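Side-chain contacts in trans-2-enoyl-CoA reductase [NADH] (Treponema denticola ATCC 35405, PDB 4GGO), which catalyses the NADH-dependent reduction of the carbon-carbon double bond of trans-2-enoyl-CoA substrates such as crotonyl-CoA, a step of fatty acid synthesis: residues A200-M205 with K253-A258; P151-P156 with G206-E211; A242-G247 with P289-Y294; K163-P168 with D195-A200; V276-V281 with N307-I312. All coordinates share one frame; numbering follows the deposited sequence.

Contact 1 of 5, residues A200-M205 with K253-A258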
# COMPACT_ATOMS: atom_id res chain seq x y z
N ALA A 200 -0.61 -9.97 -19.15
CA ALA A 200 -1.53 -8.95 -18.66
C ALA A 200 -1.19 -8.54 -17.23
O ALA A 200 -1.25 -7.36 -16.89
CB ALA A 200 -2.97 -9.43 -18.76
N THR A 201 -0.84 -9.51 -16.40
CA THR A 201 -0.49 -9.25 -15.01
C THR A 201 0.76 -8.38 -14.92
O THR A 201 0.81 -7.44 -14.12
CB THR A 201 -0.28 -10.56 -14.22
OG1 THR A 201 -1.48 -11.33 -14.25
CG2 THR A 201 0.09 -10.26 -12.78
N VAL A 202 1.75 -8.68 -15.75
CA VAL A 202 2.97 -7.87 -15.82
C VAL A 202 2.65 -6.46 -16.32
O VAL A 202 3.21 -5.48 -15.85
CB VAL A 202 4.03 -8.53 -16.73
CG1 VAL A 202 5.24 -7.62 -16.89
CG2 VAL A 202 4.44 -9.88 -16.17
N LYS A 203 1.74 -6.38 -17.29
CA LYS A 203 1.30 -5.10 -17.83
C LYS A 203 0.69 -4.22 -16.75
O LYS A 203 0.88 -3.00 -16.75
CB LYS A 203 0.27 -5.32 -18.95
CG LYS A 203 0.84 -5.21 -20.35
CD LYS A 203 1.28 -3.79 -20.66
CE LYS A 203 1.82 -3.66 -22.07
NZ LYS A 203 2.28 -2.28 -22.37
N VAL A 204 -0.03 -4.84 -15.82
CA VAL A 204 -0.74 -4.11 -14.78
C VAL A 204 0.10 -3.90 -13.52
O VAL A 204 0.11 -2.81 -12.94
CB VAL A 204 -2.06 -4.81 -14.41
CG1 VAL A 204 -2.77 -4.07 -13.30
CG2 VAL A 204 -2.96 -4.93 -15.63
N MET A 205 0.82 -4.94 -13.10
CA MET A 205 1.53 -4.90 -11.83
C MET A 205 3.05 -4.73 -11.95
O MET A 205 3.75 -4.64 -10.94
CB MET A 205 1.20 -6.16 -11.01
CG MET A 205 -0.28 -6.34 -10.74
SD MET A 205 -0.63 -7.84 -9.80
CE MET A 205 0.30 -7.52 -8.30
N LYS A 253 6.63 -8.76 -10.20
CA LYS A 253 7.64 -8.26 -9.29
C LYS A 253 9.02 -8.28 -9.94
O LYS A 253 9.82 -7.36 -9.75
CB LYS A 253 7.66 -9.07 -7.99
CG LYS A 253 8.68 -8.58 -6.97
CD LYS A 253 8.51 -9.29 -5.63
CE LYS A 253 8.92 -10.75 -5.72
NZ LYS A 253 10.37 -10.89 -6.01
N GLU A 254 9.29 -9.33 -10.71
CA GLU A 254 10.55 -9.43 -11.45
C GLU A 254 10.69 -8.27 -12.43
O GLU A 254 11.78 -7.73 -12.60
CB GLU A 254 10.62 -10.75 -12.21
CG GLU A 254 10.99 -11.95 -11.35
CD GLU A 254 11.12 -13.22 -12.16
OE1 GLU A 254 10.74 -13.20 -13.35
OE2 GLU A 254 11.61 -14.23 -11.62
N HIS A 255 9.59 -7.89 -13.06
CA HIS A 255 9.58 -6.77 -13.98
C HIS A 255 9.79 -5.47 -13.21
O HIS A 255 10.47 -4.56 -13.68
CB HIS A 255 8.26 -6.71 -14.75
CG HIS A 255 8.26 -5.73 -15.88
ND1 HIS A 255 8.03 -4.39 -15.70
CD2 HIS A 255 8.47 -5.90 -17.21
CE1 HIS A 255 8.10 -3.77 -16.87
NE2 HIS A 255 8.36 -4.67 -17.80
N LEU A 256 9.21 -5.40 -12.01
CA LEU A 256 9.37 -4.24 -11.13
C LEU A 256 10.84 -4.05 -10.77
O LEU A 256 11.34 -2.93 -10.77
CB LEU A 256 8.56 -4.44 -9.85
CG LEU A 256 7.48 -3.43 -9.47
CD1 LEU A 256 7.34 -3.36 -7.95
CD2 LEU A 256 7.76 -2.05 -10.05
N GLU A 257 11.51 -5.15 -10.46
CA GLU A 257 12.91 -5.11 -10.04
C GLU A 257 13.83 -4.73 -11.20
O GLU A 257 14.77 -3.96 -11.02
CB GLU A 257 13.32 -6.46 -9.44
CG GLU A 257 12.59 -6.80 -8.15
CD GLU A 257 12.80 -8.24 -7.72
OE1 GLU A 257 13.39 -9.03 -8.50
OE2 GLU A 257 12.37 -8.60 -6.60
N ALA A 258 13.56 -5.28 -12.38
CA ALA A 258 14.34 -4.96 -13.57
C ALA A 258 14.13 -3.50 -13.96
O ALA A 258 15.02 -2.86 -14.53
CB ALA A 258 13.96 -5.88 -14.71
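V202 and H255 meet where helix 195-205 packs on helix 248-266, a helix-helix contact within the catalytic region of this Rossmann-fold reductase. A single methyl does the touching: V202 CG1 stands 3.7 Å from H255 CD2, obliquely to the imidazole. It lies there because chi1 of 175° swings CG1 anti to the backbone N and turns CG2 back beside that N. The two side chains cross at about a right angle. H255 ND1 bonds G207 N beyond the end of helix 195-205, which fixes the ring's rotation. Next to H255, L256 CG lies 4.2 Å from M205 O, about a turn beyond V202. L256 is held by W210 and by A231 and S233 of strand 227-233, while M205 leans on S164 and A252; its side chain is about 7 Å from that of Y244, the inferred proton donor. K253, an NAD(+)-binding residue, starts away from helix 195-205 and curls at chi3 (69°) and chi4 towards its own helix. There K253 NZ forms a salt bridge of 3.1 Å with E257 OE2, met from above the carboxylate plane, and the same oxygen also binds R337.

Contact 2 of 5, residues P151-P156 with G206-E211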
# COMPACT_ATOMS: atom_id res chain seq x y z
N PRO A 151 -6.39 -3.70 -10.12
CA PRO A 151 -6.50 -4.97 -10.84
C PRO A 151 -6.48 -4.77 -12.35
O PRO A 151 -6.28 -5.73 -13.09
CB PRO A 151 -7.86 -5.50 -10.40
CG PRO A 151 -8.65 -4.28 -10.11
CD PRO A 151 -7.68 -3.29 -9.52
N VAL A 152 -6.68 -3.53 -12.79
CA VAL A 152 -6.75 -3.23 -14.22
C VAL A 152 -5.90 -2.03 -14.62
O VAL A 152 -5.66 -1.12 -13.82
CB VAL A 152 -8.21 -2.97 -14.66
CG1 VAL A 152 -9.06 -4.21 -14.45
CG2 VAL A 152 -8.80 -1.79 -13.91
N ARG A 153 -5.43 -2.04 -15.87
CA ARG A 153 -4.69 -0.91 -16.42
C ARG A 153 -4.98 -0.71 -17.90
O ARG A 153 -4.90 -1.65 -18.70
CB ARG A 153 -3.18 -1.09 -16.22
CG ARG A 153 -2.34 -0.05 -16.98
CD ARG A 153 -0.86 -0.22 -16.73
NE ARG A 153 -0.07 0.78 -17.45
CZ ARG A 153 0.92 0.49 -18.28
NH1 ARG A 153 1.26 -0.77 -18.51
NH2 ARG A 153 1.58 1.46 -18.89
N THR A 154 -5.33 0.52 -18.27
CA THR A 154 -5.53 0.87 -19.67
C THR A 154 -4.23 1.40 -20.25
O THR A 154 -3.74 2.45 -19.83
CB THR A 154 -6.64 1.93 -19.84
OG1 THR A 154 -7.86 1.45 -19.26
CG2 THR A 154 -6.87 2.23 -21.31
N ASP A 155 -3.68 0.67 -21.21
CA ASP A 155 -2.44 1.07 -21.87
C ASP A 155 -2.61 2.43 -22.53
O ASP A 155 -3.46 2.61 -23.39
CB ASP A 155 -2.03 0.02 -22.91
CG ASP A 155 -0.60 0.18 -23.39
OD1 ASP A 155 -0.18 1.32 -23.68
OD2 ASP A 155 0.11 -0.84 -23.47
N PRO A 156 -1.78 3.40 -22.12
CA PRO A 156 -1.87 4.79 -22.60
C PRO A 156 -1.48 4.94 -24.06
O PRO A 156 -1.79 5.96 -24.67
CB PRO A 156 -0.87 5.53 -21.71
CG PRO A 156 0.12 4.49 -21.32
CD PRO A 156 -0.68 3.23 -21.15
N GLY A 206 3.55 -4.69 -13.18
CA GLY A 206 4.97 -4.49 -13.40
C GLY A 206 5.39 -3.05 -13.21
O GLY A 206 4.72 -2.28 -12.52
N GLY A 207 6.51 -2.67 -13.82
CA GLY A 207 7.06 -1.33 -13.63
C GLY A 207 6.96 -0.41 -14.83
O GLY A 207 7.70 0.58 -14.91
N GLU A 208 6.06 -0.71 -15.76
CA GLU A 208 5.92 0.12 -16.96
C GLU A 208 5.45 1.54 -16.65
O GLU A 208 6.07 2.51 -17.08
CB GLU A 208 4.97 -0.54 -17.97
CG GLU A 208 5.58 -1.73 -18.71
CD GLU A 208 4.77 -2.13 -19.93
OE1 GLU A 208 3.64 -1.62 -20.10
OE2 GLU A 208 5.27 -2.95 -20.72
N ASP A 209 4.36 1.66 -15.90
CA ASP A 209 3.81 2.97 -15.58
C ASP A 209 4.75 3.77 -14.69
O ASP A 209 4.86 4.99 -14.83
CB ASP A 209 2.45 2.83 -14.89
CG ASP A 209 1.80 4.18 -14.61
OD1 ASP A 209 1.65 4.97 -15.56
OD2 ASP A 209 1.46 4.44 -13.44
N TRP A 210 5.42 3.08 -13.78
CA TRP A 210 6.39 3.70 -12.89
C TRP A 210 7.48 4.38 -13.70
O TRP A 210 7.78 5.56 -13.49
CB TRP A 210 7.01 2.63 -11.98
CG TRP A 210 8.04 3.14 -11.02
CD1 TRP A 210 8.18 4.41 -10.56
CD2 TRP A 210 9.07 2.37 -10.40
NE1 TRP A 210 9.24 4.49 -9.69
CE2 TRP A 210 9.80 3.25 -9.57
CE3 TRP A 210 9.46 1.03 -10.46
CZ2 TRP A 210 10.89 2.83 -8.81
CZ3 TRP A 210 10.54 0.61 -9.71
CH2 TRP A 210 11.24 1.51 -8.89
N GLU A 211 8.06 3.64 -14.64
CA GLU A 211 9.12 4.16 -15.50
C GLU A 211 8.59 5.29 -16.38
O GLU A 211 9.30 6.25 -16.67
CB GLU A 211 9.70 3.04 -16.36
CG GLU A 211 10.98 3.42 -17.09
CD GLU A 211 11.61 2.24 -17.81
OE1 GLU A 211 10.86 1.32 -18.21
OE2 GLU A 211 12.84 2.24 -17.98
O HOH W 1 0.59 3.70 -17.92
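R153 reaches from strand 152-154, which forms a small antiparallel hairpin with strand 161-163, to E208 and D209 in the first turn of helix 208-219. CG is anti to the backbone N (chi1 171°) and the chain runs extended to NE, which carries the guanidinium to that first turn, its edge to E208 and one face to D209 N. R153 NH1 donates to E208 OE1 at 3.0 Å in a nearly straight salt bridge (169°). The oxygen lies close to the guanidinium plane and is met on its anti side, somewhat out of the carboxylate plane; the two planes stand 84° apart. The backbone N of D209, off towards the rim of the face it covers, is 4.1 Å from R153 NH2. A water at the guanidinium edge accepts from R153 NH2 at 2.6 Å and donates to D209 OD1 at 2.9 Å, linking charged groups that do not touch directly.

The second shell sets these groups in place. R153 NH1 also bonds K203 O, and K203 NZ forms salt bridges with both E208 OE1 and D155 OD2, probably easing the repulsion between those two carboxylates. G207 takes the N-cap position of the helix. D209 touches L148, an NAD(+)-binding residue, and its carboxylate is held at both oxygens: OD1 by K127 NZ as well as the water, OD2 by Y146 OH.

Contact 3 of 5, residues A242-G247 with P289-Y294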
# COMPACT_ATOMS: atom_id res chain seq x y z
N ALA A 242 4.48 -20.14 -4.57
CA ALA A 242 3.87 -20.57 -5.83
C ALA A 242 3.21 -19.41 -6.57
O ALA A 242 2.94 -19.50 -7.77
CB ALA A 242 2.87 -21.69 -5.59
N LEU A 243 2.95 -18.32 -5.85
CA LEU A 243 2.33 -17.14 -6.43
C LEU A 243 3.29 -15.96 -6.48
O LEU A 243 3.52 -15.38 -7.54
CB LEU A 243 1.08 -16.76 -5.64
CG LEU A 243 0.04 -17.86 -5.48
CD1 LEU A 243 -1.12 -17.39 -4.63
CD2 LEU A 243 -0.45 -18.33 -6.84
N TYR A 244 3.85 -15.61 -5.33
CA TYR A 244 4.67 -14.40 -5.21
C TYR A 244 6.09 -14.56 -5.75
O TYR A 244 6.75 -13.58 -6.07
CB TYR A 244 4.72 -13.93 -3.75
CG TYR A 244 3.39 -13.45 -3.23
CD1 TYR A 244 2.96 -12.15 -3.46
CD2 TYR A 244 2.56 -14.29 -2.49
CE1 TYR A 244 1.75 -11.70 -2.98
CE2 TYR A 244 1.34 -13.84 -2.01
CZ TYR A 244 0.95 -12.55 -2.25
OH TYR A 244 -0.26 -12.10 -1.77
N ARG A 245 6.55 -15.81 -5.86
CA ARG A 245 7.88 -16.08 -6.40
C ARG A 245 7.81 -16.52 -7.86
O ARG A 245 8.42 -15.91 -8.74
CB ARG A 245 8.58 -17.17 -5.59
CG ARG A 245 9.84 -16.72 -4.87
CD ARG A 245 9.51 -16.06 -3.55
NE ARG A 245 10.60 -16.18 -2.59
CZ ARG A 245 10.44 -16.19 -1.27
NH1 ARG A 245 9.23 -16.09 -0.75
NH2 ARG A 245 11.49 -16.30 -0.47
N LYS A 246 7.06 -17.59 -8.11
CA LYS A 246 7.05 -18.24 -9.42
C LYS A 246 5.73 -18.09 -10.16
O LYS A 246 5.57 -18.63 -11.25
CB LYS A 246 7.40 -19.73 -9.26
CG LYS A 246 8.68 -20.00 -8.47
CD LYS A 246 9.05 -21.49 -8.45
CE LYS A 246 9.32 -22.02 -9.84
NZ LYS A 246 9.73 -23.46 -9.85
N GLY A 247 4.79 -17.35 -9.58
CA GLY A 247 3.48 -17.16 -10.20
C GLY A 247 3.38 -15.88 -11.00
O GLY A 247 4.40 -15.23 -11.28
N PRO A 289 -5.17 -18.33 -1.78
CA PRO A 289 -4.97 -19.47 -0.87
C PRO A 289 -3.83 -19.20 0.11
O PRO A 289 -2.86 -18.55 -0.26
CB PRO A 289 -4.59 -20.61 -1.82
CG PRO A 289 -5.14 -20.20 -3.15
CD PRO A 289 -5.01 -18.71 -3.19
N VAL A 290 -3.99 -19.69 1.34
CA VAL A 290 -3.00 -19.56 2.42
C VAL A 290 -2.93 -18.17 3.07
O VAL A 290 -2.89 -18.06 4.29
CB VAL A 290 -1.59 -20.04 1.99
CG1 VAL A 290 -0.61 -19.95 3.16
CG2 VAL A 290 -1.64 -21.47 1.46
N ILE A 291 -2.93 -17.13 2.24
CA ILE A 291 -2.72 -15.75 2.72
C ILE A 291 -3.52 -15.30 3.96
O ILE A 291 -2.93 -14.78 4.90
CB ILE A 291 -2.85 -14.72 1.56
CG1 ILE A 291 -1.58 -14.71 0.72
CG2 ILE A 291 -3.11 -13.32 2.11
CD1 ILE A 291 -0.33 -14.35 1.49
N PRO A 292 -4.85 -15.50 3.97
CA PRO A 292 -5.59 -15.05 5.16
C PRO A 292 -5.21 -15.80 6.43
O PRO A 292 -5.17 -15.20 7.50
CB PRO A 292 -7.05 -15.35 4.79
CG PRO A 292 -7.07 -15.39 3.31
CD PRO A 292 -5.76 -16.01 2.93
N LEU A 293 -4.92 -17.09 6.30
CA LEU A 293 -4.51 -17.90 7.44
C LEU A 293 -3.11 -17.51 7.89
O LEU A 293 -2.82 -17.46 9.08
CB LEU A 293 -4.56 -19.39 7.10
CG LEU A 293 -4.06 -20.33 8.20
CD1 LEU A 293 -4.89 -20.17 9.47
CD2 LEU A 293 -4.07 -21.78 7.73
N TYR A 294 -2.23 -17.26 6.92
CA TYR A 294 -0.87 -16.83 7.21
C TYR A 294 -0.85 -15.49 7.94
O TYR A 294 -0.20 -15.35 8.98
CB TYR A 294 -0.06 -16.73 5.91
CG TYR A 294 1.25 -16.00 6.08
CD1 TYR A 294 2.30 -16.57 6.80
CD2 TYR A 294 1.45 -14.74 5.52
CE1 TYR A 294 3.50 -15.92 6.96
CE2 TYR A 294 2.66 -14.08 5.68
CZ TYR A 294 3.68 -14.67 6.40
OH TYR A 294 4.88 -14.02 6.55
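The active-site tyrosine Y244, inferred to be the proton donor, meets I291 at the start of helix 291-305. Its spacing from K253 fits the Y-(X)8-K pattern of the TER and FabV reductases, and the two side chains are about 6 Å apart. The ring and the isoleucine branch approach from opposite directions. Y244 CE2 lies 3.9 Å from I291 CD1, and the phenolic oxygen Y244 OH is 3.8 Å from I291 CG1; the branch stands obliquely to the ring. With CG2 of I291 anti to the backbone N (chi1 -78°), the CG1-CD1 arm is the one turned to the phenol. The CE2-CD1 touch is apolar, and the isoleucine arm also lies beside the hydroxyl. A second, looser touch lies alongside: L243 CD1 is 4.4 Å from P289 CD. V290, between the two partners P289 and I291, has a positive phi of 76° and occupies the N-cap position; its carbonyl accepts Y294 N at 2.8 Å to begin the helix. Beyond the two segments, Y244 stacks edge-to-face with Y234, a substrate-binding residue. F173 of strand 173-178 packs against both L243 and P289, and V290 is joined to K176 of that strand by a backbone bond. Farther along helix 291-305, Y294 packs on V353 and M357 of helix 347-359.

Contact 4 of 5, residues K163-P168 with D195-A200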
# COMPACT_ATOMS: atom_id res chain seq x y z
N LYS A 163 -6.16 -6.93 -17.59
CA LYS A 163 -6.61 -7.43 -16.30
C LYS A 163 -5.58 -8.37 -15.68
O LYS A 163 -5.12 -9.32 -16.32
CB LYS A 163 -7.96 -8.15 -16.45
CG LYS A 163 -9.15 -7.20 -16.50
CD LYS A 163 -10.43 -7.92 -16.89
CE LYS A 163 -10.75 -7.70 -18.36
NZ LYS A 163 -12.03 -8.35 -18.75
N SER A 164 -5.22 -8.11 -14.43
CA SER A 164 -4.25 -8.94 -13.72
C SER A 164 -4.93 -10.13 -13.05
O SER A 164 -6.10 -10.07 -12.69
CB SER A 164 -3.49 -8.12 -12.68
OG SER A 164 -4.35 -7.68 -11.65
N VAL A 165 -4.18 -11.22 -12.90
CA VAL A 165 -4.66 -12.39 -12.17
C VAL A 165 -3.66 -12.78 -11.09
O VAL A 165 -2.48 -12.41 -11.15
CB VAL A 165 -4.88 -13.60 -13.11
CG1 VAL A 165 -5.82 -13.22 -14.25
CG2 VAL A 165 -3.56 -14.11 -13.65
N LEU A 166 -4.13 -13.51 -10.09
CA LEU A 166 -3.27 -13.98 -9.01
C LEU A 166 -3.23 -15.50 -9.03
O LEU A 166 -3.95 -16.16 -8.27
CB LEU A 166 -3.81 -13.50 -7.66
CG LEU A 166 -4.16 -12.02 -7.54
CD1 LEU A 166 -4.67 -11.70 -6.14
CD2 LEU A 166 -2.97 -11.15 -7.89
N LYS A 167 -2.40 -16.06 -9.90
CA LYS A 167 -2.41 -17.50 -10.14
C LYS A 167 -1.00 -18.07 -10.35
O LYS A 167 -0.09 -17.34 -10.74
CB LYS A 167 -3.32 -17.83 -11.34
CG LYS A 167 -4.80 -17.56 -11.07
CD LYS A 167 -5.71 -18.09 -12.16
CE LYS A 167 -5.57 -17.32 -13.45
NZ LYS A 167 -6.73 -17.59 -14.34
N PRO A 168 -0.82 -19.37 -10.08
CA PRO A 168 0.49 -20.01 -10.27
C PRO A 168 0.72 -20.42 -11.72
O PRO A 168 -0.13 -20.17 -12.57
CB PRO A 168 0.38 -21.26 -9.40
CG PRO A 168 -1.06 -21.62 -9.48
CD PRO A 168 -1.80 -20.31 -9.51
N ASP A 195 -0.52 -17.75 -20.98
CA ASP A 195 0.43 -16.73 -21.42
C ASP A 195 -0.19 -15.33 -21.48
O ASP A 195 0.50 -14.33 -21.27
CB ASP A 195 1.04 -17.10 -22.77
CG ASP A 195 2.13 -18.14 -22.65
OD1 ASP A 195 2.26 -18.77 -21.58
OD2 ASP A 195 2.87 -18.35 -23.64
N GLU A 196 -1.49 -15.25 -21.76
CA GLU A 196 -2.18 -13.97 -21.80
C GLU A 196 -2.32 -13.36 -20.41
O GLU A 196 -1.97 -12.19 -20.20
CB GLU A 196 -3.56 -14.12 -22.45
CG GLU A 196 -3.56 -13.92 -23.96
CD GLU A 196 -4.94 -13.63 -24.51
OE1 GLU A 196 -5.94 -13.98 -23.85
OE2 GLU A 196 -5.02 -13.05 -25.62
N GLU A 197 -2.83 -14.14 -19.47
CA GLU A 197 -2.98 -13.70 -18.09
C GLU A 197 -1.64 -13.30 -17.48
O GLU A 197 -1.56 -12.36 -16.69
CB GLU A 197 -3.63 -14.80 -17.25
CG GLU A 197 -5.08 -15.07 -17.60
CD GLU A 197 -5.64 -16.28 -16.88
OE1 GLU A 197 -4.99 -17.34 -16.91
OE2 GLU A 197 -6.73 -16.17 -16.28
N ALA A 198 -0.59 -14.02 -17.87
CA ALA A 198 0.76 -13.74 -17.38
C ALA A 198 1.25 -12.39 -17.90
O ALA A 198 1.77 -11.57 -17.13
CB ALA A 198 1.71 -14.84 -17.80
N ALA A 199 1.10 -12.17 -19.20
CA ALA A 199 1.52 -10.91 -19.82
C ALA A 199 0.69 -9.75 -19.29
O ALA A 199 1.22 -8.67 -19.01
CB ALA A 199 1.40 -11.00 -21.33
N ALA A 200 -0.61 -9.97 -19.15
CA ALA A 200 -1.53 -8.95 -18.66
C ALA A 200 -1.19 -8.54 -17.23
O ALA A 200 -1.25 -7.36 -16.89
CB ALA A 200 -2.97 -9.43 -18.76
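E197 lies against V165 with its stem and K167 with its tip, and each step of the side chain has its own partner. At the base, E197 CB is 3.7 Å from V165 CG2. Chi1 of -68° then sends E197 CG anti to its own carbonyl carbon. There E197 CG is 3.9 Å from V165 CG1, which also touches E197 OE2 at 3.7 Å. The valine thus crosses the glutamate at about a right angle. Beyond CG the chain is extended, and the carboxylate arrives beside K167, whose chain bends at chi3 (-69°) to meet it. K167 NZ and E197 OE2 form a salt bridge; the modelled separation of 2.4 Å is very short, so its exact length is doubtful. The other oxygen, E197 OE1, is 3.1 Å from K167 NZ. All this takes place at the surface, where the irregular loop leaving the 152-154/161-163 hairpin runs past the first turns of helix 195-205 on its way to strand 173-178. The helix also binds the loop's backbone: T201 OG1 bonds V165 N and, within the helix, E197 O. The loop is also tied to helix 248-266: V165 O and K167 N both bond T248 OG1 at its start. One turn after E197, A200 sets its CB 3.3 Å from K163 O, while the lysine's own chain leads away from the helix.

Contact 5 of 5, residues V276-V281 with N307-I312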
# COMPACT_ATOMS: atom_id res chain seq x y z
N VAL A 276 10.40 -3.81 -0.52
CA VAL A 276 9.61 -4.97 -0.14
C VAL A 276 9.04 -4.76 1.25
O VAL A 276 9.79 -4.71 2.23
CB VAL A 276 10.43 -6.26 -0.18
CG1 VAL A 276 9.52 -7.47 -0.06
CG2 VAL A 276 11.24 -6.34 -1.47
N ASN A 277 7.72 -4.62 1.33
CA ASN A 277 7.06 -4.37 2.60
C ASN A 277 6.48 -5.64 3.21
O ASN A 277 6.51 -6.71 2.60
CB ASN A 277 5.96 -3.32 2.42
CG ASN A 277 6.51 -1.98 1.94
OD1 ASN A 277 7.69 -1.85 1.63
ND2 ASN A 277 5.63 -0.98 1.87
N LYS A 278 5.94 -5.52 4.43
CA LYS A 278 5.37 -6.67 5.12
C LYS A 278 3.99 -7.02 4.57
O LYS A 278 3.38 -6.23 3.84
CB LYS A 278 5.29 -6.42 6.62
CG LYS A 278 4.13 -5.52 7.05
CD LYS A 278 4.11 -5.32 8.56
CE LYS A 278 3.77 -6.61 9.29
NZ LYS A 278 2.36 -7.02 9.08
N GLY A 279 3.50 -8.20 4.94
CA GLY A 279 2.18 -8.63 4.52
C GLY A 279 1.09 -7.92 5.30
O GLY A 279 1.25 -7.62 6.48
N LEU A 280 -0.03 -7.66 4.63
CA LEU A 280 -1.15 -6.98 5.26
C LEU A 280 -2.45 -7.38 4.57
O LEU A 280 -2.44 -7.93 3.47
CB LEU A 280 -0.98 -5.46 5.17
CG LEU A 280 -1.33 -4.80 3.83
CD1 LEU A 280 -1.53 -3.30 4.00
CD2 LEU A 280 -0.26 -5.07 2.77
N VAL A 281 -3.57 -7.10 5.23
CA VAL A 281 -4.88 -7.37 4.65
C VAL A 281 -5.14 -6.43 3.49
O VAL A 281 -5.14 -5.21 3.66
CB VAL A 281 -6.01 -7.21 5.69
CG1 VAL A 281 -7.36 -7.43 5.03
CG2 VAL A 281 -5.81 -8.17 6.85
N ASN A 307 6.90 -7.08 17.51
CA ASN A 307 7.38 -6.49 16.26
C ASN A 307 6.30 -6.35 15.19
O ASN A 307 6.61 -6.21 14.00
CB ASN A 307 8.59 -7.26 15.71
CG ASN A 307 8.28 -8.72 15.44
OD1 ASN A 307 7.16 -9.18 15.64
ND2 ASN A 307 9.28 -9.45 14.96
N HIS A 308 5.03 -6.39 15.60
CA HIS A 308 3.93 -6.20 14.66
C HIS A 308 3.89 -4.76 14.16
O HIS A 308 4.12 -3.82 14.93
CB HIS A 308 2.59 -6.56 15.29
CG HIS A 308 1.42 -6.25 14.42
ND1 HIS A 308 1.14 -6.95 13.27
CD2 HIS A 308 0.45 -5.30 14.53
CE1 HIS A 308 0.05 -6.45 12.70
NE2 HIS A 308 -0.38 -5.45 13.45
N GLU A 309 3.58 -4.60 12.88
CA GLU A 309 3.44 -3.27 12.28
C GLU A 309 2.23 -3.20 11.37
O GLU A 309 1.87 -4.18 10.71
CB GLU A 309 4.70 -2.92 11.48
CG GLU A 309 5.94 -2.68 12.30
CD GLU A 309 7.16 -2.41 11.43
OE1 GLU A 309 7.50 -3.28 10.61
OE2 GLU A 309 7.76 -1.32 11.56
N GLY A 310 1.59 -2.04 11.34
CA GLY A 310 0.58 -1.73 10.34
C GLY A 310 1.23 -0.86 9.29
O GLY A 310 2.46 -0.76 9.23
N CYS A 311 0.42 -0.22 8.45
CA CYS A 311 0.94 0.62 7.38
C CYS A 311 1.77 1.79 7.89
O CYS A 311 2.89 2.01 7.43
CB CYS A 311 -0.20 1.14 6.50
SG CYS A 311 -1.09 -0.17 5.64
N ILE A 312 1.23 2.54 8.85
CA ILE A 312 1.89 3.75 9.33
C ILE A 312 3.16 3.43 10.12
O ILE A 312 4.12 4.20 10.10
CB ILE A 312 0.93 4.66 10.14
CG1 ILE A 312 1.51 6.08 10.26
CG2 ILE A 312 0.61 4.06 11.51
CD1 ILE A 312 1.65 6.79 8.94
O HOH W 2 2.31 -8.39 11.61
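The 276-281 segment is extended, leaving strand 270-276 as an irregular loop; H308 to G310 are extended too, and the chain then enters helix 311-323 with G310 at its N-cap. CA atoms come within 7.5 Å at L280 and G310, and K278 and L280 point their side chains across. K278 contributes the larger share of its segment's buried surface. Its CG occupies the position between N and carbonyl carbon (chi1 78°), and from there an extended chi2 carries the chain to E309, where K278 CD lies 3.8 Å from E309 CB and 3.3 Å from E309 O. Bends at chi3 and chi4 then turn NZ back to G279 O. The buried ammonium is gripped mainly by backbone and water. K278 NZ donates to G279 O at 2.9 Å, nearly in line with the carbonyl, and only weakly to E309 O at 3.3 Å. A water 2.9 Å from K278 NZ accepts from it and lies 2.5 Å from H308 ND1, joining lysine and imidazole. Two residues on, L280, which binds NAD(+), places CD1 3.6 Å from C311 SG in an apolar touch at the helix start. The E309 carboxylate turns elsewhere, to R317 and Q314 of helix 311-323. That helix also steadies the loop through Q314 OE1 to K278 N, while K278 O accepts Y62 OH of helix 61-74. Helix 291-305 supplies F299, which touches K278 and meets the H308 ring edge-to-face.

Contacts 1 and 4 use helix 195-205 and share A200; contact 2, on the next helix, joins contact 1 through K203 NZ, 2.7 Å from E208 OE1. Contact 4 is tied to contact 2 by P151 O and S164 N, 2.9 Å apart, and to contact 3 by packing of L243 CD2 on P168 N at 3.4 Å. Contacts 1 and 3 each supply a cofactor or active-site residue, K253 and Y244, with K253 CE 3.6 Å from Y244 O. Contact 5 touches none of the others; its nearest atoms are about 6 Å from those of contacts 1 and 3, but it brings L280 and V281 to the NAD(+) site that K253 also serves.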